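PDB 3C2G: beta-catenin homolog sys-1 from Caenorhabditis elegans, which acts as a beta-catenin-type transcription coregulator in the Wnt asymmetry pathway, binding the TCF factor POP-1 directly and activating or repressing target genes. Local coordinates for residues I277-R282 and V311-L317; L349-A354 and R403-F408; R583-W587 and S614-E618. All blocks are in the same frame, centred on the assembly; numbering follows the deposited sequence.

All three contacts lie in an all-helical armadillo domain and follow one another along the chain. Interactions 1 and 2 are neighbours, with centres about 16 Å apart: S312 of the loop after helix 298-311 probably hydrogen-bonds to N351 on helix 339-352, so the two pack side by side where the POP-1 peptide binds. Interaction 2 joins helix 339-352 to helix 388-409. Interaction 3 lies far along the superhelix, its centre about 56 Å from that of interaction 1 and 44 Å from that of interaction 2, near the C-terminus. Interactions 1 and 3 nevertheless follow one plan, a short helix against the segment leaving a later helix, while interaction 2 connects corresponding peptide-binding helices of neighbouring repeats.

Interaction 1 (I277-R282 and V311-L317); sequences IDGFVR and VSDAKAL
One face of the helical turn I277-R282 presents a row of bumps to V311-L317, which leaves helix 298-311 through a type I turn (V311-A314) and enters a short 3-10 segment at 315-317. Nearest CA pairs are I277-V311 (5.5 Å) and D278-A316 (5.6 Å). The methyl of A314 fits a dimple between I277 CD1 (A314 CB 3.8 Å) and V281 CG2 (A314 CB 3.9 Å); a larger side chain would crowd there. V311 CG1 fills the neighbouring hollow, 4.1 Å from I277 CB and 3.9 Å from F280 CD2. In an armadillo repeat this is the short first helix packing against the exit of the long third one, and V286 of helix 285-292 covers V281, V311 and L317. V281, chi1 t, wedges CG1 between A316 CB (3.8 Å) and L317 CG (4.0 Å). D278, chi1 m, reaches across so that OD1 accepts a hydrogen bond from A316 N at 2.7 Å. D313 turns its carboxylate outside the two segments, to a salt bridge with a basic side chain of the bound peptide.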
ATOM      1  N   ILE A 277       8.085  -2.419   9.853  1.00 33.69           N
ATOM      2  CA  ILE A 277       6.888  -3.269   9.941  1.00 33.57           C
ATOM      3  C   ILE A 277       7.052  -4.381  10.976  1.00 32.51           C
ATOM      4  O   ILE A 277       6.085  -4.738  11.649  1.00 32.56           O
ATOM      5  CB  ILE A 277       6.389  -3.823   8.556  1.00 33.81           C
ATOM      6  CG1 ILE A 277       7.232  -5.014   8.095  1.00 34.27           C
ATOM      7  CG2 ILE A 277       6.331  -2.696   7.498  1.00 32.74           C
ATOM      8  CD1 ILE A 277       6.767  -5.648   6.810  1.00 34.61           C
ATOM      9  N   ASP A 278       8.271  -4.902  11.133  1.00 31.77           N
ATOM     10  CA  ASP A 278       8.547  -5.884  12.201  1.00 30.88           C
ATOM     11  C   ASP A 278       8.456  -5.245  13.587  1.00 30.23           C
ATOM     12  O   ASP A 278       7.939  -5.862  14.524  1.00 30.84           O
ATOM     13  CB  ASP A 278       9.877  -6.625  11.990  1.00 30.91           C
ATOM     14  CG  ASP A 278       9.742  -7.815  11.022  0.50 32.78           C
ATOM     15  OD1 ASP A 278       9.016  -8.783  11.342  0.50 33.19           O
ATOM     16  OD2 ASP A 278      10.360  -7.787   9.934  0.50 34.46           O
ATOM     17  N   GLY A 279       8.913  -3.998  13.713  1.00 28.73           N
ATOM     18  CA  GLY A 279       8.751  -3.252  14.969  1.00 27.46           C
ATOM     19  C   GLY A 279       7.287  -3.070  15.340  1.00 27.27           C
ATOM     20  O   GLY A 279       6.897  -3.229  16.492  1.00 27.23           O
ATOM     21  N   PHE A 280       6.478  -2.752  14.340  1.00 27.09           N
ATOM     22  CA  PHE A 280       5.057  -2.542  14.509  1.00 26.87           C
ATOM     23  C   PHE A 280       4.362  -3.840  14.949  1.00 27.37           C
ATOM     24  O   PHE A 280       3.524  -3.852  15.875  1.00 27.52           O
ATOM     25  CB  PHE A 280       4.491  -2.011  13.185  1.00 26.32           C
ATOM     26  CG  PHE A 280       3.014  -1.738  13.209  1.00 26.15           C
ATOM     27  CD1 PHE A 280       2.494  -0.706  13.981  1.00 24.08           C
ATOM     28  CD2 PHE A 280       2.146  -2.504  12.437  1.00 26.86           C
ATOM     29  CE1 PHE A 280       1.132  -0.449  13.991  1.00 24.81           C
ATOM     30  CE2 PHE A 280       0.776  -2.250  12.434  1.00 24.56           C
ATOM     31  CZ  PHE A 280       0.270  -1.221  13.215  1.00 25.00           C
ATOM     32  N   VAL A 281       4.733  -4.943  14.311  1.00 27.51           N
ATOM     33  CA  VAL A 281       4.160  -6.225  14.666  1.00 27.44           C
ATOM     34  C   VAL A 281       4.575  -6.681  16.066  1.00 28.88           C
ATOM     35  O   VAL A 281       3.763  -7.242  16.781  1.00 30.44           O
ATOM     36  CB  VAL A 281       4.452  -7.288  13.604  1.00 28.28           C
ATOM     37  CG1 VAL A 281       3.960  -8.681  14.057  1.00 25.48           C
ATOM     38  CG2 VAL A 281       3.816  -6.879  12.260  1.00 24.68           C
ATOM     39  N   ARG A 282       5.811  -6.423  16.477  1.00 30.15           N
ATOM     40  CA  ARG A 282       6.238  -6.768  17.838  1.00 31.68           C
ATOM     41  C   ARG A 282       5.573  -5.876  18.896  1.00 32.11           C
ATOM     42  O   ARG A 282       5.517  -6.228  20.072  1.00 33.14           O
ATOM     43  CB  ARG A 282       7.780  -6.751  17.973  1.00 32.30           C
ATOM     44  CG  ARG A 282       8.536  -7.639  16.936  1.00 32.82           C
ATOM     45  CD  ARG A 282      10.083  -7.713  17.095  1.00 33.45           C
ATOM     46  NE  ARG A 282      10.739  -6.437  17.420  1.00 40.57           N
ATOM     47  CZ  ARG A 282      11.351  -5.618  16.552  1.00 43.25           C
ATOM     48  NH1 ARG A 282      11.412  -5.895  15.249  1.00 42.17           N
ATOM     49  NH2 ARG A 282      11.915  -4.498  16.996  1.00 43.94           N
ATOM     50  N   VAL A 311       1.745  -4.531   6.042  1.00 25.27           N
ATOM     51  CA  VAL A 311       2.636  -5.141   7.035  1.00 25.90           C
ATOM     52  C   VAL A 311       2.611  -6.684   6.985  1.00 26.45           C
ATOM     53  O   VAL A 311       3.231  -7.347   7.827  1.00 25.82           O
ATOM     54  CB  VAL A 311       2.304  -4.667   8.497  1.00 25.73           C
ATOM     55  CG1 VAL A 311       2.340  -3.139   8.603  1.00 27.28           C
ATOM     56  CG2 VAL A 311       0.950  -5.212   8.978  1.00 24.78           C
ATOM     57  N   SER A 312       1.896  -7.229   6.001  1.00 26.03           N
ATOM     58  CA  SER A 312       1.569  -8.643   5.949  1.00 27.12           C
ATOM     59  C   SER A 312       2.771  -9.562   5.689  1.00 28.58           C
ATOM     60  O   SER A 312       2.748 -10.728   6.065  1.00 28.39           O
ATOM     61  CB  SER A 312       0.483  -8.892   4.901  1.00 26.68           C
ATOM     62  OG  SER A 312       0.943  -8.567   3.606  1.00 23.35           O
ATOM     63  N   ASP A 313       3.813  -9.032   5.056  1.00 29.44           N
ATOM     64  CA  ASP A 313       5.012  -9.808   4.790  1.00 31.16           C
ATOM     65  C   ASP A 313       6.022  -9.841   5.952  1.00 31.27           C
ATOM     66  O   ASP A 313       7.138 -10.333   5.801  1.00 32.13           O
ATOM     67  CB  ASP A 313       5.664  -9.366   3.473  1.00 31.96           C
ATOM     68  CG  ASP A 313       6.041  -7.878   3.456  1.00 39.50           C
ATOM     69  OD1 ASP A 313       5.196  -7.005   3.791  1.00 42.94           O
ATOM     70  OD2 ASP A 313       7.196  -7.574   3.073  1.00 46.43           O
ATOM     71  N   ALA A 314       5.625  -9.362   7.123  1.00 31.61           N
ATOM     72  CA  ALA A 314       6.534  -9.303   8.260  1.00 32.04           C
ATOM     73  C   ALA A 314       6.867 -10.689   8.834  1.00 33.79           C
ATOM     74  O   ALA A 314       5.977 -11.505   9.095  1.00 33.52           O
ATOM     75  CB  ALA A 314       5.967  -8.415   9.332  1.00 31.68           C
ATOM     76  N   LYS A 315       8.157 -10.942   9.047  1.00 35.67           N
ATOM     77  CA  LYS A 315       8.599 -12.218   9.601  1.00 37.37           C
ATOM     78  C   LYS A 315       8.131 -12.379  11.047  1.00 35.91           C
ATOM     79  O   LYS A 315       7.875 -13.516  11.490  1.00 35.80           O
ATOM     80  CB  LYS A 315      10.124 -12.379   9.479  1.00 38.27           C
ATOM     81  CG  LYS A 315      10.619 -12.811   8.064  1.00 41.90           C
ATOM     82  CD  LYS A 315      12.116 -12.477   7.879  1.00 41.86           C
ATOM     83  CE  LYS A 315      12.836 -13.514   7.004  1.00 50.35           C
ATOM     84  NZ  LYS A 315      12.549 -13.374   5.536  1.00 52.21           N
ATOM     85  N   ALA A 316       7.992 -11.256  11.768  1.00 33.61           N
ATOM     86  CA  ALA A 316       7.458 -11.275  13.143  1.00 31.57           C
ATOM     87  C   ALA A 316       6.043 -11.854  13.249  1.00 31.04           C
ATOM     88  O   ALA A 316       5.630 -12.274  14.323  1.00 30.55           O
ATOM     89  CB  ALA A 316       7.512  -9.905  13.769  1.00 31.07           C
ATOM     90  N   LEU A 317       5.297 -11.886  12.142  1.00 30.88           N
ATOM     91  CA  LEU A 317       3.963 -12.502  12.160  1.00 31.07           C
ATOM     92  C   LEU A 317       4.033 -14.023  12.414  1.00 32.47           C
ATOM     93  O   LEU A 317       3.015 -14.656  12.730  1.00 33.12           O
ATOM     94  CB  LEU A 317       3.156 -12.138  10.909  1.00 30.55           C
ATOM     95  CG  LEU A 317       2.565 -10.705  10.872  1.00 29.60           C
ATOM     96  CD1 LEU A 317       2.462 -10.163   9.454  1.00 27.62           C
ATOM     97  CD2 LEU A 317       1.213 -10.619  11.551  1.00 26.19           C
TER

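Interaction 2 (L349-A354 and R403-F408); sequences LSNVVA and RTLNNF
Helix 339-352 meets helix 388-409 so closely that the CA atoms of S350 and T404 are 4.3 Å apart, a spacing that suits small residues; A354 CA and N407 CA are 6.0 Å apart. Both segments are helical until the first loosens near its end. R403 NH2 donates to S350 OG (3.0 Å, 150°) and also to N400 OD1, while S350 OG (chi1 p) bonds to G347 O. A water accepts from R403 NE (2.7 Å) and donates to N351 OD1 (3.1 Å), bridging the helices. T404 OG1 is occupied by N400 O, one turn back. N407 ND2 makes a weak bond to S350 O (3.1 Å, 122°), leaving OD1 to bond the backbone of the POP-1 peptide; N351 ND2 likewise serves that backbone as well as S312 OG. Beside this polar row, T404 CG2 packs on L349 CG (3.8 Å), and V353 places CG2 3.8 Å from N407 CB and CG1 4.2 Å from F408 CZ. Adjacent long third helices of armadillo repeats form the ligand groove, and asparagines there, able to donate and accept, are well suited to fixing an extended peptide by its main chain. The chemistry thus couples repeat-to-repeat packing to peptide recognition.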
ATOM      1  N   LEU A 349      -3.835 -12.438   3.729  1.00 26.86           N
ATOM      2  CA  LEU A 349      -3.925 -13.864   3.958  1.00 28.95           C
ATOM      3  C   LEU A 349      -2.786 -14.596   3.247  1.00 28.81           C
ATOM      4  O   LEU A 349      -2.106 -15.432   3.843  1.00 29.27           O
ATOM      5  CB  LEU A 349      -5.285 -14.365   3.459  1.00 29.56           C
ATOM      6  CG  LEU A 349      -5.675 -15.811   3.750  1.00 32.02           C
ATOM      7  CD1 LEU A 349      -5.620 -16.134   5.263  1.00 32.72           C
ATOM      8  CD2 LEU A 349      -7.056 -16.115   3.148  1.00 30.72           C
ATOM      9  N   SER A 350      -2.544 -14.231   1.992  1.00 28.85           N
ATOM     10  CA  SER A 350      -1.500 -14.874   1.186  1.00 29.04           C
ATOM     11  C   SER A 350      -0.116 -14.744   1.795  1.00 28.47           C
ATOM     12  O   SER A 350       0.638 -15.709   1.780  1.00 28.71           O
ATOM     13  CB  SER A 350      -1.495 -14.347  -0.243  1.00 28.55           C
ATOM     14  OG  SER A 350      -1.184 -12.969  -0.253  1.00 31.62           O
ATOM     15  N   ASN A 351       0.209 -13.569   2.341  1.00 28.04           N
ATOM     16  CA  ASN A 351       1.500 -13.365   3.003  1.00 26.92           C
ATOM     17  C   ASN A 351       1.577 -13.981   4.394  1.00 26.96           C
ATOM     18  O   ASN A 351       2.618 -14.514   4.778  1.00 27.06           O
ATOM     19  CB  ASN A 351       1.861 -11.885   3.105  1.00 26.68           C
ATOM     20  CG  ASN A 351       2.228 -11.273   1.771  1.00 26.38           C
ATOM     21  OD1 ASN A 351       2.703 -11.952   0.866  1.00 26.50           O
ATOM     22  ND2 ASN A 351       2.007  -9.966   1.644  1.00 27.27           N
ATOM     23  N   VAL A 352       0.492 -13.902   5.160  1.00 27.21           N
ATOM     24  CA  VAL A 352       0.556 -14.335   6.555  1.00 27.16           C
ATOM     25  C   VAL A 352       0.754 -15.856   6.659  1.00 28.48           C
ATOM     26  O   VAL A 352       1.422 -16.316   7.581  1.00 29.09           O
ATOM     27  CB  VAL A 352      -0.652 -13.854   7.404  1.00 26.54           C
ATOM     28  CG1 VAL A 352      -1.875 -14.758   7.226  1.00 25.41           C
ATOM     29  CG2 VAL A 352      -0.287 -13.775   8.871  1.00 26.24           C
ATOM     30  N   VAL A 353       0.181 -16.620   5.723  1.00 28.05           N
ATOM     31  CA  VAL A 353       0.304 -18.069   5.775  1.00 28.34           C
ATOM     32  C   VAL A 353       1.660 -18.509   5.257  1.00 29.74           C
ATOM     33  O   VAL A 353       2.091 -19.620   5.541  1.00 30.68           O
ATOM     34  CB  VAL A 353      -0.822 -18.830   5.001  1.00 28.38           C
ATOM     35  CG1 VAL A 353      -2.205 -18.444   5.516  1.00 27.92           C
ATOM     36  CG2 VAL A 353      -0.718 -18.627   3.484  1.00 26.00           C
ATOM     37  N   ALA A 354       2.332 -17.648   4.491  1.00 30.43           N
ATOM     38  CA  ALA A 354       3.587 -18.039   3.833  1.00 30.48           C
ATOM     39  C   ALA A 354       4.668 -18.401   4.849  1.00 31.02           C
ATOM     40  O   ALA A 354       4.982 -17.597   5.724  1.00 30.80           O
ATOM     41  CB  ALA A 354       4.067 -16.951   2.913  1.00 29.76           C
ATOM     42  N   ARG A 403      -2.660 -17.584  -4.924  1.00 25.94           N
ATOM     43  CA  ARG A 403      -1.354 -17.565  -4.256  1.00 26.71           C
ATOM     44  C   ARG A 403      -1.488 -18.129  -2.826  1.00 26.21           C
ATOM     45  O   ARG A 403      -0.614 -18.836  -2.336  1.00 27.01           O
ATOM     46  CB  ARG A 403      -0.772 -16.148  -4.252  1.00 26.19           C
ATOM     47  CG  ARG A 403       0.736 -16.096  -4.442  1.00 28.60           C
ATOM     48  CD  ARG A 403       1.305 -14.650  -4.546  1.00 29.05           C
ATOM     49  NE  ARG A 403       0.650 -13.726  -3.622  1.00 27.09           N
ATOM     50  CZ  ARG A 403      -0.157 -12.742  -4.005  1.00 28.72           C
ATOM     51  NH1 ARG A 403      -0.382 -12.536  -5.306  1.00 25.24           N
ATOM     52  NH2 ARG A 403      -0.743 -11.971  -3.084  1.00 25.24           N
ATOM     53  N   THR A 404      -2.600 -17.846  -2.165  1.00 25.67           N
ATOM     54  CA  THR A 404      -2.838 -18.425  -0.858  1.00 26.20           C
ATOM     55  C   THR A 404      -3.024 -19.936  -0.976  1.00 25.69           C
ATOM     56  O   THR A 404      -2.466 -20.686  -0.173  1.00 25.60           O
ATOM     57  CB  THR A 404      -4.063 -17.808  -0.180  1.00 26.70           C
ATOM     58  OG1 THR A 404      -3.933 -16.387  -0.201  1.00 27.65           O
ATOM     59  CG2 THR A 404      -4.198 -18.310   1.259  1.00 25.34           C
ATOM     60  N   LEU A 405      -3.792 -20.369  -1.977  1.00 25.16           N
ATOM     61  CA  LEU A 405      -3.992 -21.789  -2.239  1.00 25.25           C
ATOM     62  C   LEU A 405      -2.665 -22.504  -2.396  1.00 25.96           C
ATOM     63  O   LEU A 405      -2.451 -23.544  -1.793  1.00 26.57           O
ATOM     64  CB  LEU A 405      -4.864 -22.031  -3.483  1.00 25.49           C
ATOM     65  CG  LEU A 405      -5.183 -23.501  -3.861  1.00 24.77           C
ATOM     66  CD1 LEU A 405      -5.911 -24.211  -2.741  1.00 22.44           C
ATOM     67  CD2 LEU A 405      -5.990 -23.614  -5.166  1.00 23.01           C
ATOM     68  N   ASN A 406      -1.777 -21.917  -3.186  1.00 26.56           N
ATOM     69  CA  ASN A 406      -0.496 -22.518  -3.519  1.00 27.28           C
ATOM     70  C   ASN A 406       0.417 -22.662  -2.313  1.00 28.96           C
ATOM     71  O   ASN A 406       1.142 -23.650  -2.200  1.00 29.94           O
ATOM     72  CB  ASN A 406       0.188 -21.733  -4.639  1.00 26.47           C
ATOM     73  CG  ASN A 406      -0.602 -21.764  -5.957  1.00 26.27           C
ATOM     74  OD1 ASN A 406      -1.583 -22.502  -6.102  1.00 25.13           O
ATOM     75  ND2 ASN A 406      -0.166 -20.958  -6.923  1.00 26.02           N
ATOM     76  N   ASN A 407       0.362 -21.697  -1.398  1.00 30.45           N
ATOM     77  CA  ASN A 407       1.077 -21.800  -0.121  1.00 31.20           C
ATOM     78  C   ASN A 407       0.574 -22.931   0.775  1.00 32.05           C
ATOM     79  O   ASN A 407       1.336 -23.458   1.575  1.00 31.73           O
ATOM     80  CB  ASN A 407       1.072 -20.465   0.623  1.00 31.48           C
ATOM     81  CG  ASN A 407       1.918 -19.407  -0.072  1.00 32.07           C
ATOM     82  OD1 ASN A 407       2.818 -19.734  -0.855  1.00 34.05           O
ATOM     83  ND2 ASN A 407       1.621 -18.131   0.191  1.00 29.75           N
ATOM     84  N   PHE A 408      -0.695 -23.314   0.626  1.00 33.62           N
ATOM     85  CA  PHE A 408      -1.245 -24.491   1.316  1.00 35.30           C
ATOM     86  C   PHE A 408      -0.799 -25.813   0.689  1.00 36.77           C
ATOM     87  O   PHE A 408      -0.379 -26.722   1.391  1.00 36.69           O
ATOM     88  CB  PHE A 408      -2.776 -24.475   1.328  1.00 35.22           C
ATOM     89  CG  PHE A 408      -3.372 -23.477   2.256  1.00 35.49           C
ATOM     90  CD1 PHE A 408      -3.006 -23.437   3.588  1.00 37.07           C
ATOM     91  CD2 PHE A 408      -4.334 -22.592   1.800  1.00 36.84           C
ATOM     92  CE1 PHE A 408      -3.567 -22.509   4.446  1.00 37.87           C
ATOM     93  CE2 PHE A 408      -4.907 -21.658   2.653  1.00 37.12           C
ATOM     94  CZ  PHE A 408      -4.519 -21.617   3.980  1.00 36.94           C
TER
HETATM   95  O   HOH W   1       1.787 -13.993  -1.233  1.00 35.52           O

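Interaction 3 (R583-W587 and S614-E618); sequences RADIW and SRFPE
Near the C-terminal end of the domain, the short helix 583-586 and W587, the first residue to leave helical geometry, face the chain that follows helix 603-613. The nearest CA pair is A584-F616, 5.5 Å. Still helical in phi and psi, R615 brings its carbonyl O to 3.7 Å from A584 CB, while its guanidinium turns away to a salt bridge with D574 on helix 563-579. At F616 the backbone becomes extended (psi 156°). Its ring, chi1 m, slides past the small A584, CD1 lying 3.4 Å from A584 O and 4.2 Å from A584 CB, and CZ reaches the edge of the W587 indole at 4.2 Å from CE3. P617 continues the extended course, with CD 4.1 Å from A584 O and CG 3.2 Å from D585 OD1. As in an armadillo repeat, a short first helix is closed over by the exit of the third. With no hydrogen bond between the segments, the contact rests on van der Waals fit, which a flat phenyl ring beside an alanine supplies well.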
ATOM      1  N   ARG A 583       5.668 -33.902 -36.700  1.00 39.61           N
ATOM      2  CA  ARG A 583       6.067 -32.578 -36.206  1.00 39.83           C
ATOM      3  C   ARG A 583       7.579 -32.372 -36.235  1.00 40.18           C
ATOM      4  O   ARG A 583       8.054 -31.232 -36.307  1.00 40.21           O
ATOM      5  CB  ARG A 583       5.530 -32.313 -34.804  1.00 39.57           C
ATOM      6  CG  ARG A 583       4.122 -31.827 -34.799  1.00 39.58           C
ATOM      7  CD  ARG A 583       3.670 -31.469 -33.417  1.00 39.74           C
ATOM      8  NE  ARG A 583       2.259 -31.804 -33.283  1.00 41.19           N
ATOM      9  CZ  ARG A 583       1.502 -31.522 -32.235  1.00 42.33           C
ATOM     10  NH1 ARG A 583       1.997 -30.873 -31.182  1.00 44.42           N
ATOM     11  NH2 ARG A 583       0.234 -31.900 -32.246  1.00 44.61           N
ATOM     12  N   ALA A 584       8.322 -33.477 -36.201  1.00 40.33           N
ATOM     13  CA  ALA A 584       9.777 -33.432 -36.271  1.00 40.96           C
ATOM     14  C   ALA A 584      10.268 -32.856 -37.592  1.00 40.98           C
ATOM     15  O   ALA A 584      11.240 -32.104 -37.624  1.00 42.95           O
ATOM     16  CB  ALA A 584      10.362 -34.823 -36.039  1.00 41.12           C
ATOM     17  N   ASP A 585       9.595 -33.200 -38.682  1.00 40.15           N
ATOM     18  CA  ASP A 585       9.957 -32.688 -39.997  1.00 39.79           C
ATOM     19  C   ASP A 585       9.485 -31.254 -40.225  1.00 39.48           C
ATOM     20  O   ASP A 585      10.070 -30.508 -41.015  1.00 39.11           O
ATOM     21  CB  ASP A 585       9.390 -33.608 -41.069  1.00 40.04           C
ATOM     22  CG  ASP A 585       9.827 -35.044 -40.876  1.00 42.48           C
ATOM     23  OD1 ASP A 585      10.718 -35.489 -41.642  1.00 43.88           O
ATOM     24  OD2 ASP A 585       9.300 -35.710 -39.945  1.00 42.13           O
ATOM     25  N   ILE A 586       8.421 -30.879 -39.529  1.00 39.21           N
ATOM     26  CA  ILE A 586       7.822 -29.563 -39.684  1.00 39.11           C
ATOM     27  C   ILE A 586       8.543 -28.503 -38.855  1.00 38.69           C
ATOM     28  O   ILE A 586       8.711 -27.376 -39.318  1.00 37.46           O
ATOM     29  CB  ILE A 586       6.335 -29.602 -39.332  1.00 39.35           C
ATOM     30  CG1 ILE A 586       5.634 -30.632 -40.220  1.00 39.85           C
ATOM     31  CG2 ILE A 586       5.703 -28.221 -39.472  1.00 38.71           C
ATOM     32  CD1 ILE A 586       4.258 -31.046 -39.722  1.00 41.14           C
ATOM     33  N   TRP A 587       8.974 -28.868 -37.644  1.00 38.81           N
ATOM     34  CA  TRP A 587       9.677 -27.929 -36.772  1.00 39.28           C
ATOM     35  C   TRP A 587      10.973 -27.464 -37.404  1.00 41.62           C
ATOM     36  O   TRP A 587      11.520 -28.124 -38.275  1.00 41.63           O
ATOM     37  CB  TRP A 587       9.982 -28.537 -35.403  1.00 37.40           C
ATOM     38  CG  TRP A 587       8.793 -28.712 -34.533  1.00 34.74           C
ATOM     39  CD1 TRP A 587       7.578 -28.144 -34.697  1.00 32.40           C
ATOM     40  CD2 TRP A 587       8.717 -29.490 -33.337  1.00 33.02           C
ATOM     41  NE1 TRP A 587       6.740 -28.528 -33.697  1.00 32.83           N
ATOM     42  CE2 TRP A 587       7.415 -29.353 -32.839  1.00 32.59           C
ATOM     43  CE3 TRP A 587       9.627 -30.288 -32.637  1.00 35.27           C
ATOM     44  CZ2 TRP A 587       6.983 -29.992 -31.670  1.00 33.40           C
ATOM     45  CZ3 TRP A 587       9.201 -30.925 -31.461  1.00 34.96           C
ATOM     46  CH2 TRP A 587       7.892 -30.771 -30.996  1.00 33.79           C
ATOM     47  N   SER A 614      17.343 -38.505 -32.138  1.00 59.68           N
ATOM     48  CA  SER A 614      16.994 -39.602 -33.041  1.00 60.44           C
ATOM     49  C   SER A 614      15.644 -39.435 -33.751  1.00 60.50           C
ATOM     50  O   SER A 614      15.341 -40.174 -34.685  1.00 60.47           O
ATOM     51  CB  SER A 614      17.030 -40.942 -32.298  1.00 60.61           C
ATOM     52  OG  SER A 614      15.916 -41.074 -31.427  1.00 61.70           O
ATOM     53  N   ARG A 615      14.840 -38.474 -33.308  1.00 60.85           N
ATOM     54  CA  ARG A 615      13.516 -38.240 -33.893  1.00 61.10           C
ATOM     55  C   ARG A 615      13.582 -37.520 -35.240  1.00 61.66           C
ATOM     56  O   ARG A 615      12.692 -37.680 -36.084  1.00 61.88           O
ATOM     57  CB  ARG A 615      12.633 -37.423 -32.946  1.00 60.97           C
ATOM     58  CG  ARG A 615      12.488 -37.976 -31.541  1.00 59.98           C
ATOM     59  CD  ARG A 615      11.337 -38.935 -31.415  1.00 58.21           C
ATOM     60  NE  ARG A 615      11.124 -39.300 -30.019  1.00 58.34           N
ATOM     61  CZ  ARG A 615      10.355 -40.306 -29.617  1.00 58.60           C
ATOM     62  NH1 ARG A 615       9.723 -41.056 -30.510  1.00 59.37           N
ATOM     63  NH2 ARG A 615      10.219 -40.560 -28.322  1.00 57.81           N
ATOM     64  N   PHE A 616      14.639 -36.739 -35.439  1.00 61.95           N
ATOM     65  CA  PHE A 616      14.720 -35.821 -36.571  1.00 62.55           C
ATOM     66  C   PHE A 616      15.275 -36.434 -37.855  1.00 64.07           C
ATOM     67  O   PHE A 616      15.991 -37.432 -37.805  1.00 63.80           O
ATOM     68  CB  PHE A 616      15.504 -34.571 -36.155  1.00 61.62           C
ATOM     69  CG  PHE A 616      14.765 -33.724 -35.169  1.00 60.05           C
ATOM     70  CD1 PHE A 616      13.977 -32.663 -35.604  1.00 58.38           C
ATOM     71  CD2 PHE A 616      14.809 -34.022 -33.811  1.00 57.71           C
ATOM     72  CE1 PHE A 616      13.264 -31.900 -34.701  1.00 57.22           C
ATOM     73  CE2 PHE A 616      14.101 -33.267 -32.904  1.00 56.94           C
ATOM     74  CZ  PHE A 616      13.324 -32.201 -33.346  1.00 58.38           C
ATOM     75  N   PRO A 617      14.935 -35.844 -39.019  1.00 66.20           N
ATOM     76  CA  PRO A 617      15.580 -36.300 -40.256  1.00 67.79           C
ATOM     77  C   PRO A 617      17.109 -36.188 -40.173  1.00 69.49           C
ATOM     78  O   PRO A 617      17.641 -35.456 -39.327  1.00 69.45           O
ATOM     79  CB  PRO A 617      15.025 -35.344 -41.318  1.00 67.30           C
ATOM     80  CG  PRO A 617      13.756 -34.845 -40.753  1.00 66.73           C
ATOM     81  CD  PRO A 617      13.957 -34.769 -39.276  1.00 66.02           C
ATOM     82  N   GLU A 618      17.803 -36.922 -41.038  1.00 71.65           N
ATOM     83  CA  GLU A 618      19.265 -36.919 -41.046  1.00 73.78           C
ATOM     84  C   GLU A 618      19.828 -35.641 -41.673  1.00 74.44           C
ATOM     85  O   GLU A 618      20.940 -35.216 -41.333  1.00 74.64           O
ATOM     86  CB  GLU A 618      19.820 -38.176 -41.740  1.00 74.03           C
ATOM     87  CG  GLU A 618      21.288 -38.488 -41.396  1.00 76.38           C
ATOM     88  CD  GLU A 618      21.611 -38.283 -39.910  1.00 78.16           C
ATOM     89  OE1 GLU A 618      21.059 -39.017 -39.059  1.00 78.14           O
ATOM     90  OE2 GLU A 618      22.415 -37.376 -39.599  1.00 78.53           O
TER